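PDB 2YQU: 2-oxoglutarate dehydrogenase E3 component from Thermus thermophilus, which probably catalyses the NAD(+)-dependent reoxidation of protein-bound dihydrolipoamide to lipoamide, using one FAD per subunit and a redox-active disulfide. Local coordinates for residues T110-S115 with L120-G125; V15-A20 with M25-V30; K34-T39 with Q93-L98. All blocks are in the same frame, centred on the assembly; numbering follows the deposited sequence.

Interaction 1. Residues T110-S115 with L120-G125. With FAD (flavin-adenine dinucleotide), chain D.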
loop_
_atom_site.group_PDB
_atom_site.type_symbol
_atom_site.label_atom_id
_atom_site.label_comp_id
_atom_site.label_asym_id
_atom_site.label_seq_id
_atom_site.Cartn_x
_atom_site.Cartn_y
_atom_site.Cartn_z
ATOM N N THR A 110 16.767 -35.983 4.759
ATOM C CA THR A 110 17.940 -35.129 4.700
ATOM C C THR A 110 18.762 -35.531 3.490
ATOM O O THR A 110 19.265 -36.652 3.421
ATOM C CB THR A 110 18.776 -35.283 5.990
ATOM O OG1 THR A 110 18.063 -34.728 7.103
ATOM C CG2 THR A 110 20.067 -34.485 5.923
ATOM N N ALA A 111 18.875 -34.623 2.527
ATOM C CA ALA A 111 19.718 -34.826 1.351
ATOM C C ALA A 111 21.184 -34.656 1.716
ATOM O O ALA A 111 21.551 -33.692 2.383
ATOM C CB ALA A 111 19.344 -33.852 0.255
ATOM N N ARG A 112 22.009 -35.583 1.238
ATOM C CA ARG A 112 23.451 -35.563 1.448
ATOM C C ARG A 112 24.153 -35.945 0.148
ATOM O O ARG A 112 23.844 -36.978 -0.436
ATOM C CB ARG A 112 23.820 -36.561 2.548
ATOM C CG ARG A 112 25.262 -36.503 3.013
ATOM C CD ARG A 112 25.607 -37.603 4.006
ATOM N NE ARG A 112 26.039 -38.808 3.312
ATOM C CZ ARG A 112 26.412 -39.929 3.904
ATOM N NH1 ARG A 112 26.409 -40.038 5.233
ATOM N NH2 ARG A 112 26.789 -40.954 3.157
ATOM N N PHE A 113 25.096 -35.120 -0.300
ATOM C CA PHE A 113 25.842 -35.394 -1.529
ATOM C C PHE A 113 26.672 -36.683 -1.417
ATOM O O PHE A 113 27.363 -36.905 -0.429
ATOM C CB PHE A 113 26.783 -34.238 -1.882
ATOM C CG PHE A 113 26.095 -33.045 -2.498
ATOM C CD1 PHE A 113 25.864 -31.902 -1.753
ATOM C CD2 PHE A 113 25.698 -33.066 -3.832
ATOM C CE1 PHE A 113 25.238 -30.803 -2.320
ATOM C CE2 PHE A 113 25.071 -31.975 -4.402
ATOM C CZ PHE A 113 24.850 -30.842 -3.650
ATOM N N LEU A 114 26.572 -37.517 -2.446
ATOM C CA LEU A 114 27.412 -38.702 -2.618
ATOM C C LEU A 114 28.485 -38.414 -3.661
ATOM O O LEU A 114 29.620 -38.870 -3.533
ATOM C CB LEU A 114 26.553 -39.887 -3.066
ATOM C CG LEU A 114 25.942 -40.821 -2.014
ATOM C CD1 LEU A 114 25.770 -40.202 -0.634
ATOM C CD2 LEU A 114 24.624 -41.380 -2.530
ATOM N N SER A 115 28.102 -37.668 -4.696
ATOM C CA SER A 115 29.021 -37.160 -5.713
ATOM C C SER A 115 28.479 -35.827 -6.230
ATOM O O SER A 115 27.508 -35.293 -5.679
ATOM C CB SER A 115 29.136 -38.158 -6.864
ATOM O OG SER A 115 27.933 -38.210 -7.606
ATOM N N LEU A 120 21.986 -38.714 -1.662
ATOM C CA LEU A 120 21.282 -39.685 -0.829
ATOM C C LEU A 120 20.228 -38.992 0.027
ATOM O O LEU A 120 20.520 -38.004 0.695
ATOM C CB LEU A 120 22.278 -40.413 0.076
ATOM C CG LEU A 120 21.717 -41.283 1.210
ATOM C CD1 LEU A 120 21.006 -42.511 0.658
ATOM C CD2 LEU A 120 22.840 -41.670 2.166
ATOM N N VAL A 121 19.002 -39.505 -0.014
ATOM C CA VAL A 121 17.985 -39.185 0.979
ATOM C C VAL A 121 18.198 -40.195 2.093
ATOM O O VAL A 121 17.894 -41.377 1.933
ATOM C CB VAL A 121 16.555 -39.317 0.418
ATOM C CG1 VAL A 121 15.524 -38.871 1.462
ATOM C CG2 VAL A 121 16.406 -38.517 -0.870
ATOM N N GLU A 122 18.736 -39.730 3.212
ATOM C CA GLU A 122 19.203 -40.621 4.270
ATOM C C GLU A 122 18.092 -41.467 4.892
ATOM O O GLU A 122 18.320 -42.623 5.243
ATOM C CB GLU A 122 19.919 -39.817 5.354
ATOM C CG GLU A 122 21.195 -39.157 4.866
ATOM C CD GLU A 122 22.193 -38.925 5.976
ATOM O OE1 GLU A 122 23.338 -39.417 5.869
ATOM O OE2 GLU A 122 21.820 -38.251 6.957
ATOM N N GLU A 123 16.889 -40.913 4.992
ATOM C CA GLU A 123 15.787 -41.600 5.672
ATOM C C GLU A 123 15.176 -42.707 4.803
ATOM O O GLU A 123 14.897 -43.796 5.308
ATOM C CB GLU A 123 14.711 -40.607 6.125
ATOM C CG GLU A 123 15.050 -39.878 7.421
ATOM C CD GLU A 123 16.211 -38.906 7.280
ATOM O OE1 GLU A 123 16.847 -38.583 8.304
ATOM O OE2 GLU A 123 16.494 -38.454 6.154
ATOM N N THR A 124 14.971 -42.433 3.511
ATOM C CA THR A 124 14.403 -43.425 2.585
ATOM C C THR A 124 15.468 -44.330 1.955
ATOM O O THR A 124 15.138 -45.345 1.331
ATOM C CB THR A 124 13.549 -42.746 1.463
ATOM O OG1 THR A 124 14.378 -41.952 0.601
ATOM C CG2 THR A 124 12.550 -41.750 2.041
ATOM N N GLY A 125 16.738 -43.975 2.133
ATOM C CA GLY A 125 17.843 -44.663 1.477
ATOM C C GLY A 125 17.948 -44.448 -0.029
ATOM O O GLY A 125 18.811 -45.040 -0.673
HETATM P PA FAD D . 14.530 -21.735 4.035
HETATM O O1A FAD D . 15.167 -21.757 5.374
HETATM O O2A FAD D . 13.188 -20.992 4.013
HETATM O O5B FAD D . 14.374 -23.240 3.511
HETATM C C5B FAD D . 15.438 -24.146 3.666
HETATM C C4B FAD D . 14.832 -25.526 3.801
HETATM O O4B FAD D . 15.846 -26.477 3.547
HETATM C C3B FAD D . 14.301 -25.808 5.204
HETATM O O3B FAD D . 12.932 -26.143 5.148
HETATM C C2B FAD D . 15.128 -26.980 5.697
HETATM O O2B FAD D . 14.354 -27.902 6.430
HETATM C C1B FAD D . 15.656 -27.580 4.405
HETATM N N9A FAD D . 16.942 -28.282 4.465
HETATM C C8A FAD D . 18.149 -27.814 4.916
HETATM N N7A FAD D . 19.081 -28.767 4.731
HETATM C C5A FAD D . 18.484 -29.842 4.165
HETATM C C6A FAD D . 18.956 -31.088 3.764
HETATM N N6A FAD D . 20.251 -31.395 3.757
HETATM N N1A FAD D . 18.060 -31.962 3.205
HETATM C C2A FAD D . 16.733 -31.656 3.030
HETATM N N3A FAD D . 16.275 -30.416 3.422
HETATM C C4A FAD D . 17.142 -29.543 3.985
HETATM N N1 FAD D . 11.925 -12.903 5.287
HETATM C C2 FAD D . 11.205 -11.977 4.564
HETATM O O2 FAD D . 11.503 -11.707 3.396
HETATM N N3 FAD D . 10.140 -11.339 5.148
HETATM C C4 FAD D . 9.789 -11.609 6.452
HETATM O O4 FAD D . 8.724 -11.165 6.844
HETATM C C4X FAD D . 10.501 -12.548 7.198
HETATM N N5 FAD D . 10.154 -12.827 8.510
HETATM C C5X FAD D . 10.888 -13.774 9.221
HETATM C C6 FAD D . 10.536 -14.052 10.545
HETATM C C7 FAD D . 11.264 -15.000 11.278
HETATM C C7M FAD D . 10.791 -15.348 12.665
HETATM C C8 FAD D . 12.332 -15.667 10.687
HETATM C C8M FAD D . 12.925 -16.899 11.321
HETATM C C9 FAD D . 12.684 -15.385 9.366
HETATM C C9A FAD D . 11.970 -14.431 8.629
HETATM N N10 FAD D . 12.323 -14.132 7.311
HETATM C C10 FAD D . 11.583 -13.196 6.605
HETATM C "C1'" FAD D . 13.548 -14.709 6.650
HETATM C "C2'" FAD D . 13.106 -15.872 5.757
HETATM O "O2'" FAD D . 12.446 -16.868 6.524
HETATM C "C3'" FAD D . 14.265 -16.466 4.964
HETATM O "O3'" FAD D . 14.958 -15.433 4.288
HETATM C "C4'" FAD D . 13.763 -17.462 3.925
HETATM O "O4'" FAD D . 13.051 -18.504 4.547
HETATM C "C5'" FAD D . 14.928 -18.007 3.091
HETATM O "O5'" FAD D . 14.464 -18.985 2.188
HETATM P P FAD D . 15.419 -20.195 1.731
HETATM O O1P FAD D . 14.712 -21.007 0.695
HETATM O O2P FAD D . 16.803 -19.695 1.356
HETATM O O3P FAD D . 15.636 -21.117 3.038
HETATM O O HOH W 1 15.973 -35.933 8.238
#

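Interaction 2. Residues V15-A20 with M25-V30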
loop_
_atom_site.group_PDB
_atom_site.type_symbol
_atom_site.label_atom_id
_atom_site.label_comp_id
_atom_site.label_asym_id
_atom_site.label_seq_id
_atom_site.Cartn_x
_atom_site.Cartn_y
_atom_site.Cartn_z
ATOM N N VAL A 15 9.886 -22.238 -5.016
ATOM C CA VAL A 15 9.600 -21.392 -6.175
ATOM C C VAL A 15 10.473 -21.762 -7.377
ATOM O O VAL A 15 10.001 -21.779 -8.524
ATOM C CB VAL A 15 9.728 -19.895 -5.836
ATOM C CG1 VAL A 15 9.622 -19.045 -7.096
ATOM C CG2 VAL A 15 8.662 -19.514 -4.830
ATOM N N ALA A 16 11.740 -22.077 -7.122
ATOM C CA ALA A 16 12.615 -22.555 -8.180
ATOM C C ALA A 16 12.004 -23.794 -8.836
ATOM O O ALA A 16 11.997 -23.914 -10.067
ATOM C CB ALA A 16 13.975 -22.872 -7.638
ATOM N N ALA A 17 11.493 -24.706 -8.011
ATOM C CA ALA A 17 10.937 -25.968 -8.504
ATOM C C ALA A 17 9.738 -25.732 -9.417
ATOM O O ALA A 17 9.681 -26.315 -10.498
ATOM C CB ALA A 17 10.573 -26.901 -7.341
ATOM N N ILE A 18 8.821 -24.838 -9.016
ATOM C CA ILE A 18 7.647 -24.504 -9.828
ATOM C C ILE A 18 8.076 -23.841 -11.143
ATOM O O ILE A 18 7.598 -24.214 -12.204
ATOM C CB ILE A 18 6.649 -23.588 -9.056
ATOM C CG1 ILE A 18 6.054 -24.326 -7.853
ATOM C CG2 ILE A 18 5.541 -23.091 -9.980
ATOM C CD1 ILE A 18 5.392 -23.400 -6.839
ATOM N N ARG A 19 8.989 -22.875 -11.080
ATOM C CA ARG A 19 9.482 -22.240 -12.296
ATOM C C ARG A 19 10.161 -23.235 -13.236
ATOM O O ARG A 19 9.957 -23.181 -14.460
ATOM C CB ARG A 19 10.449 -21.105 -11.967
ATOM C CG ARG A 19 10.847 -20.269 -13.167
ATOM C CD ARG A 19 9.685 -19.517 -13.815
ATOM N NE ARG A 19 10.106 -18.898 -15.069
ATOM C CZ ARG A 19 9.404 -18.876 -16.198
ATOM N NH1 ARG A 19 8.218 -19.463 -16.297
ATOM N NH2 ARG A 19 9.910 -18.260 -17.259
ATOM N N ALA A 20 10.961 -24.129 -12.667
ATOM C CA ALA A 20 11.650 -25.160 -13.435
ATOM C C ALA A 20 10.645 -26.051 -14.171
ATOM O O ALA A 20 10.813 -26.340 -15.365
ATOM C CB ALA A 20 12.553 -25.993 -12.526
ATOM N N MET A 25 11.281 -28.681 -17.170
ATOM C CA MET A 25 12.204 -29.571 -16.471
ATOM C C MET A 25 11.447 -30.632 -15.673
ATOM O O MET A 25 10.344 -30.385 -15.171
ATOM C CB MET A 25 13.102 -28.768 -15.512
ATOM C CG MET A 25 13.964 -27.701 -16.182
ATOM S SD MET A 25 15.130 -26.954 -15.020
ATOM C CE MET A 25 16.424 -28.174 -15.093
ATOM N N LYS A 26 12.052 -31.810 -15.556
ATOM C CA LYS A 26 11.567 -32.846 -14.653
ATOM C C LYS A 26 12.252 -32.598 -13.330
ATOM O O LYS A 26 13.471 -32.678 -13.245
ATOM C CB LYS A 26 11.922 -34.242 -15.168
ATOM C CG LYS A 26 11.500 -35.363 -14.245
ATOM C CD LYS A 26 11.920 -36.731 -14.782
ATOM C CE LYS A 26 11.444 -37.864 -13.878
ATOM N NZ LYS A 26 12.280 -39.108 -14.054
ATOM N N VAL A 27 11.464 -32.299 -12.304
ATOM C CA VAL A 27 11.996 -31.763 -11.059
ATOM C C VAL A 27 11.660 -32.654 -9.876
ATOM O O VAL A 27 10.533 -33.130 -9.746
ATOM C CB VAL A 27 11.424 -30.360 -10.767
ATOM C CG1 VAL A 27 12.063 -29.781 -9.518
ATOM C CG2 VAL A 27 11.624 -29.447 -11.961
ATOM N N GLY A 28 12.660 -32.867 -9.031
ATOM C CA GLY A 28 12.484 -33.475 -7.727
ATOM C C GLY A 28 12.960 -32.525 -6.644
ATOM O O GLY A 28 13.859 -31.717 -6.869
ATOM N N VAL A 29 12.363 -32.647 -5.466
ATOM C CA VAL A 29 12.670 -31.790 -4.324
ATOM C C VAL A 29 12.844 -32.670 -3.084
ATOM O O VAL A 29 11.982 -33.498 -2.782
ATOM C CB VAL A 29 11.537 -30.764 -4.078
ATOM C CG1 VAL A 29 11.865 -29.850 -2.890
ATOM C CG2 VAL A 29 11.295 -29.916 -5.323
ATOM N N VAL A 30 13.961 -32.501 -2.381
ATOM C CA VAL A 30 14.183 -33.150 -1.097
ATOM C C VAL A 30 14.031 -32.119 0.015
ATOM O O VAL A 30 14.653 -31.060 -0.021
ATOM C CB VAL A 30 15.586 -33.799 -1.008
ATOM C CG1 VAL A 30 15.650 -34.777 0.156
ATOM C CG2 VAL A 30 15.956 -34.491 -2.314
#

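Interaction 3. Residues K34-T39 with Q93-L98. With FAD (flavin-adenine dinucleotide), chain D.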
loop_
_atom_site.group_PDB
_atom_site.type_symbol
_atom_site.label_atom_id
_atom_site.label_comp_id
_atom_site.label_asym_id
_atom_site.label_seq_id
_atom_site.Cartn_x
_atom_site.Cartn_y
_atom_site.Cartn_z
ATOM N N LYS A 34 8.546 -32.141 7.550
ATOM C CA LYS A 34 7.316 -32.718 7.002
ATOM C C LYS A 34 6.573 -31.769 6.065
ATOM O O LYS A 34 6.159 -32.168 4.986
ATOM C CB LYS A 34 6.391 -33.171 8.138
ATOM C CG LYS A 34 4.996 -33.591 7.703
ATOM C CD LYS A 34 4.314 -34.387 8.811
ATOM C CE LYS A 34 2.803 -34.460 8.628
ATOM N NZ LYS A 34 2.290 -35.848 8.853
ATOM N N ALA A 35 6.400 -30.516 6.487
ATOM C CA ALA A 35 5.673 -29.523 5.698
ATOM C C ALA A 35 6.625 -28.756 4.787
ATOM O O ALA A 35 7.785 -28.524 5.135
ATOM C CB ALA A 35 4.931 -28.558 6.600
ATOM N N LEU A 36 6.120 -28.364 3.625
ATOM C CA LEU A 36 6.883 -27.578 2.666
ATOM C C LEU A 36 6.768 -26.107 3.039
ATOM O O LEU A 36 5.938 -25.741 3.863
ATOM C CB LEU A 36 6.337 -27.809 1.258
ATOM C CG LEU A 36 6.324 -29.269 0.795
ATOM C CD1 LEU A 36 5.616 -29.419 -0.553
ATOM C CD2 LEU A 36 7.738 -29.815 0.726
ATOM N N GLY A 37 7.603 -25.279 2.424
ATOM C CA GLY A 37 7.527 -23.832 2.583
ATOM C C GLY A 37 8.697 -23.221 3.332
ATOM O O GLY A 37 8.824 -22.001 3.404
ATOM N N GLY A 38 9.545 -24.071 3.901
ATOM C CA GLY A 38 10.767 -23.643 4.546
ATOM C C GLY A 38 10.604 -22.893 5.849
ATOM O O GLY A 38 9.553 -22.925 6.491
ATOM N N THR A 39 11.686 -22.236 6.251
ATOM C CA THR A 39 11.694 -21.403 7.443
ATOM C C THR A 39 10.596 -20.349 7.351
ATOM O O THR A 39 9.877 -20.105 8.318
ATOM C CB THR A 39 13.068 -20.707 7.597
ATOM O OG1 THR A 39 14.097 -21.681 7.833
ATOM C CG2 THR A 39 13.097 -19.817 8.831
ATOM N N GLN A 93 -0.211 -26.048 2.763
ATOM C CA GLN A 93 -1.086 -26.865 1.919
ATOM C C GLN A 93 -1.143 -26.315 0.491
ATOM O O GLN A 93 -1.326 -27.071 -0.465
ATOM C CB GLN A 93 -2.487 -26.962 2.526
ATOM C CG GLN A 93 -2.535 -27.895 3.740
ATOM C CD GLN A 93 -3.757 -27.701 4.626
ATOM O OE1 GLN A 93 -3.831 -28.282 5.716
ATOM N NE2 GLN A 93 -4.714 -26.894 4.171
ATOM N N GLY A 94 -0.968 -24.999 0.358
ATOM C CA GLY A 94 -0.919 -24.349 -0.938
ATOM C C GLY A 94 0.304 -24.753 -1.731
ATOM O O GLY A 94 0.217 -24.966 -2.936
ATOM N N VAL A 95 1.442 -24.877 -1.056
ATOM C CA VAL A 95 2.664 -25.311 -1.713
ATOM C C VAL A 95 2.526 -26.766 -2.164
ATOM O O VAL A 95 2.952 -27.115 -3.262
ATOM C CB VAL A 95 3.913 -25.143 -0.823
ATOM C CG1 VAL A 95 5.156 -25.524 -1.596
ATOM C CG2 VAL A 95 4.023 -23.700 -0.334
ATOM N N GLU A 96 1.933 -27.598 -1.312
ATOM C CA GLU A 96 1.651 -28.996 -1.655
ATOM C C GLU A 96 0.798 -29.061 -2.922
ATOM O O GLU A 96 1.093 -29.825 -3.835
ATOM C CB GLU A 96 0.910 -29.703 -0.515
ATOM C CG GLU A 96 1.742 -29.911 0.739
ATOM C CD GLU A 96 2.566 -31.186 0.714
ATOM O OE1 GLU A 96 2.648 -31.835 -0.358
ATOM O OE2 GLU A 96 3.143 -31.541 1.769
ATOM N N PHE A 97 -0.246 -28.236 -2.966
ATOM C CA PHE A 97 -1.153 -28.167 -4.110
ATOM C C PHE A 97 -0.369 -27.840 -5.371
ATOM O O PHE A 97 -0.526 -28.501 -6.391
ATOM C CB PHE A 97 -2.245 -27.104 -3.857
ATOM C CG PHE A 97 -3.296 -27.023 -4.938
ATOM C CD1 PHE A 97 -4.526 -27.640 -4.777
ATOM C CD2 PHE A 97 -3.059 -26.306 -6.107
ATOM C CE1 PHE A 97 -5.501 -27.564 -5.772
ATOM C CE2 PHE A 97 -4.028 -26.229 -7.111
ATOM C CZ PHE A 97 -5.247 -26.853 -6.940
ATOM N N LEU A 98 0.493 -26.833 -5.286
ATOM C CA LEU A 98 1.235 -26.352 -6.443
ATOM C C LEU A 98 2.288 -27.345 -6.927
ATOM O O LEU A 98 2.577 -27.404 -8.122
ATOM C CB LEU A 98 1.891 -25.004 -6.136
ATOM C CG LEU A 98 0.924 -23.834 -5.949
ATOM C CD1 LEU A 98 1.629 -22.698 -5.247
ATOM C CD2 LEU A 98 0.358 -23.389 -7.281
HETATM P PA FAD D . 14.530 -21.735 4.035
HETATM O O1A FAD D . 15.167 -21.757 5.374
HETATM O O2A FAD D . 13.188 -20.992 4.013
HETATM O O5B FAD D . 14.374 -23.240 3.511
HETATM C C5B FAD D . 15.438 -24.146 3.666
HETATM C C4B FAD D . 14.832 -25.526 3.801
HETATM O O4B FAD D . 15.846 -26.477 3.547
HETATM C C3B FAD D . 14.301 -25.808 5.204
HETATM O O3B FAD D . 12.932 -26.143 5.148
HETATM C C2B FAD D . 15.128 -26.980 5.697
HETATM O O2B FAD D . 14.354 -27.902 6.430
HETATM C C1B FAD D . 15.656 -27.580 4.405
HETATM N N9A FAD D . 16.942 -28.282 4.465
HETATM C C8A FAD D . 18.149 -27.814 4.916
HETATM N N7A FAD D . 19.081 -28.767 4.731
HETATM C C5A FAD D . 18.484 -29.842 4.165
HETATM C C6A FAD D . 18.956 -31.088 3.764
HETATM N N6A FAD D . 20.251 -31.395 3.757
HETATM N N1A FAD D . 18.060 -31.962 3.205
HETATM C C2A FAD D . 16.733 -31.656 3.030
HETATM N N3A FAD D . 16.275 -30.416 3.422
HETATM C C4A FAD D . 17.142 -29.543 3.985
HETATM N N1 FAD D . 11.925 -12.903 5.287
HETATM C C2 FAD D . 11.205 -11.977 4.564
HETATM O O2 FAD D . 11.503 -11.707 3.396
HETATM N N3 FAD D . 10.140 -11.339 5.148
HETATM C C4 FAD D . 9.789 -11.609 6.452
HETATM O O4 FAD D . 8.724 -11.165 6.844
HETATM C C4X FAD D . 10.501 -12.548 7.198
HETATM N N5 FAD D . 10.154 -12.827 8.510
HETATM C C5X FAD D . 10.888 -13.774 9.221
HETATM C C6 FAD D . 10.536 -14.052 10.545
HETATM C C7 FAD D . 11.264 -15.000 11.278
HETATM C C7M FAD D . 10.791 -15.348 12.665
HETATM C C8 FAD D . 12.332 -15.667 10.687
HETATM C C8M FAD D . 12.925 -16.899 11.321
HETATM C C9 FAD D . 12.684 -15.385 9.366
HETATM C C9A FAD D . 11.970 -14.431 8.629
HETATM N N10 FAD D . 12.323 -14.132 7.311
HETATM C C10 FAD D . 11.583 -13.196 6.605
HETATM C "C1'" FAD D . 13.548 -14.709 6.650
HETATM C "C2'" FAD D . 13.106 -15.872 5.757
HETATM O "O2'" FAD D . 12.446 -16.868 6.524
HETATM C "C3'" FAD D . 14.265 -16.466 4.964
HETATM O "O3'" FAD D . 14.958 -15.433 4.288
HETATM C "C4'" FAD D . 13.763 -17.462 3.925
HETATM O "O4'" FAD D . 13.051 -18.504 4.547
HETATM C "C5'" FAD D . 14.928 -18.007 3.091
HETATM O "O5'" FAD D . 14.464 -18.985 2.188
HETATM P P FAD D . 15.419 -20.195 1.731
HETATM O O1P FAD D . 14.712 -21.007 0.695
HETATM O O2P FAD D . 16.803 -19.695 1.356
HETATM O O3P FAD D . 15.636 -21.117 3.038
HETATM O O HOH W 2 3.429 -29.113 3.155
#

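Interaction 1. Residues T110-S115 with L120-G125
R112 and L120 form the antiparallel hydrogen-bonded pair of a beta hairpin made by strands 111-113 and 118-121, in the FAD-binding part of this disulfide oxidoreductase. Their backbones are bonded both ways, R112 N to L120 O at 2.9 Å and L120 N to R112 O at 2.8 Å. The tightly packed side is that of A111 and V121, the adjoining non-hydrogen-bonded pair, whose side chains turn to the buried face and touch V30 of strand 27-31. A111 also serves the cofactor: its N donates to N1A of FAD at 2.9 Å and its O accepts from N6A, so the strand edge reads the adenine much as a base-pairing partner would.

The face carrying R112 and L120 is looser and partly exposed. Both methyls of L114 rest on L120 CB, CD1 at 3.6 Å, while L120 CD2 lies over one face of the R112 guanidinium. With CG anti to the backbone N (chi1 -172°) and a bend at chi3, R112 reaches across the side chain of E122 at about a right angle. NH1 comes within 3.2 Å of E122 OE1 in a salt bridge, but that oxygen stands off the guanidinium plane, and the attraction is one of charge, without an N-H aimed at it.

Beyond V121 the chain turns, yet T110 O accepts from E122 N at 3.1 Å. One water is hydrogen-bonded to T110 OG1 and donates a weak bond to E123 OE1. The other carboxylate oxygen of the exposed E123, OE2, takes the N-H of T110 at 2.9 Å on its syn side, 32° out of the carboxylate plane.

Interaction 2. Residues V15-A20 with M25-V30
A17 and A20 present their methyl groups to V27 and V29, and these four residues make the buried apolar centre between helix 11-22 and strand 27-31. A17 CB sits between two valines, 3.7 Å from V29 CG2 and 3.9 Å from V27 CG1. One turn further along, A20 CB meets the other branch of V27, CG2, at 3.6 Å. The split follows from the V27 torsion: at chi1 -176° CG1 stands anti to the backbone N and CG2 anti to the carbonyl carbon, which gives each alanine its own methyl. Small residues on the helix are consistent with the segment axes approaching to 8.8 Å, running nearly antiparallel at 169°. I104 packs on both A17 and V29 at one margin of this layer.

Outward from the valines, M25 folds back over the end of the contact. Its SD lies 3.7 Å from A20 CB, and the chain bends at chi3, leading its end away from the helix; V325 of helix 310-326 and Y132 are among its further neighbours.

The polar edge lies on the same two residues. M25 N donates to A20 O at 3.0 Å, with an N-H...O angle of 159° and the donor tilted from the carbonyl plane, and M25 CB also stands close to that oxygen. This bond ties the chain entering the strand to the last turns of the helix. Helix 11-22 and strand 27-31, taken with strand 2-7, constitute the beta-alpha-beta unit of a Rossmann-type FAD-binding fold.

Interaction 3. Residues K34-T39 with Q93-L98
L36, in the loop before helix 38-43, meets V95 and E96 of helix 77-102 by van der Waals contact. The apolar pair is L36 CB with V95 CG1, at 3.8 Å. Against E96 the leucine rests a methyl above the carboxylate plane: L36 CD1 is nearly equidistant from E96 CD, OE1 and OE2, at 3.7, 3.8 and 4.0 Å. E96 gets there by a bend at chi2 (-86°), which swings its end back toward the loop.

No direct hydrogen bond joins the two segments. The polar link is one water, which accepts from L36 N at 2.8 Å and donates to E96 OE2 at 2.8 Å. Replacing E96 by an alanine is likely to leave that water without its carboxylate acceptor and open a gap beside L36 CD1.

Ligand bonds lie at the far end of segment 34-39, where T39 holds the adenylate phosphate of FAD. Its OG1 donates to O1A at 2.7 Å, and its N makes a weak bond to O2A at 3.0 Å. A CB on G38 would clash with O2A, which fits a backbone pressed close against the phosphate. T39 directly precedes C40, half of the redox-active C40-C45 disulfide, so the loop leads from the FAD phosphate to that disulfide.

F99 of helix 77-102 also packs on L36. R106 of strand 105-108 touches L36 and bonds to K34 O; the loop is thus held between helix 77-102 and strand 105-108, while Y14 of helix 11-22 packs on its partner V95.

Along the chain interaction 2 comes first, then interaction 3, whose segments are 54 residues apart, and then interaction 1, which opens after interaction 3 closes. All lie in the pyridine nucleotide-disulphide oxidoreductase region of the chain and on the same side of its centre. Interaction 2 is the hub: its strand 27-31 belongs to the parallel sheet, and V30 CG1 packs on A111 CB of interaction 1 at 3.8 Å, while I18 CD1 meets L98 CB of interaction 3 at 3.9 Å. Interactions 1 and 3 do not touch, with centres about 21 Å apart, yet both bind the same FAD: the hairpin at its adenine, segment 34-39 at its phosphate.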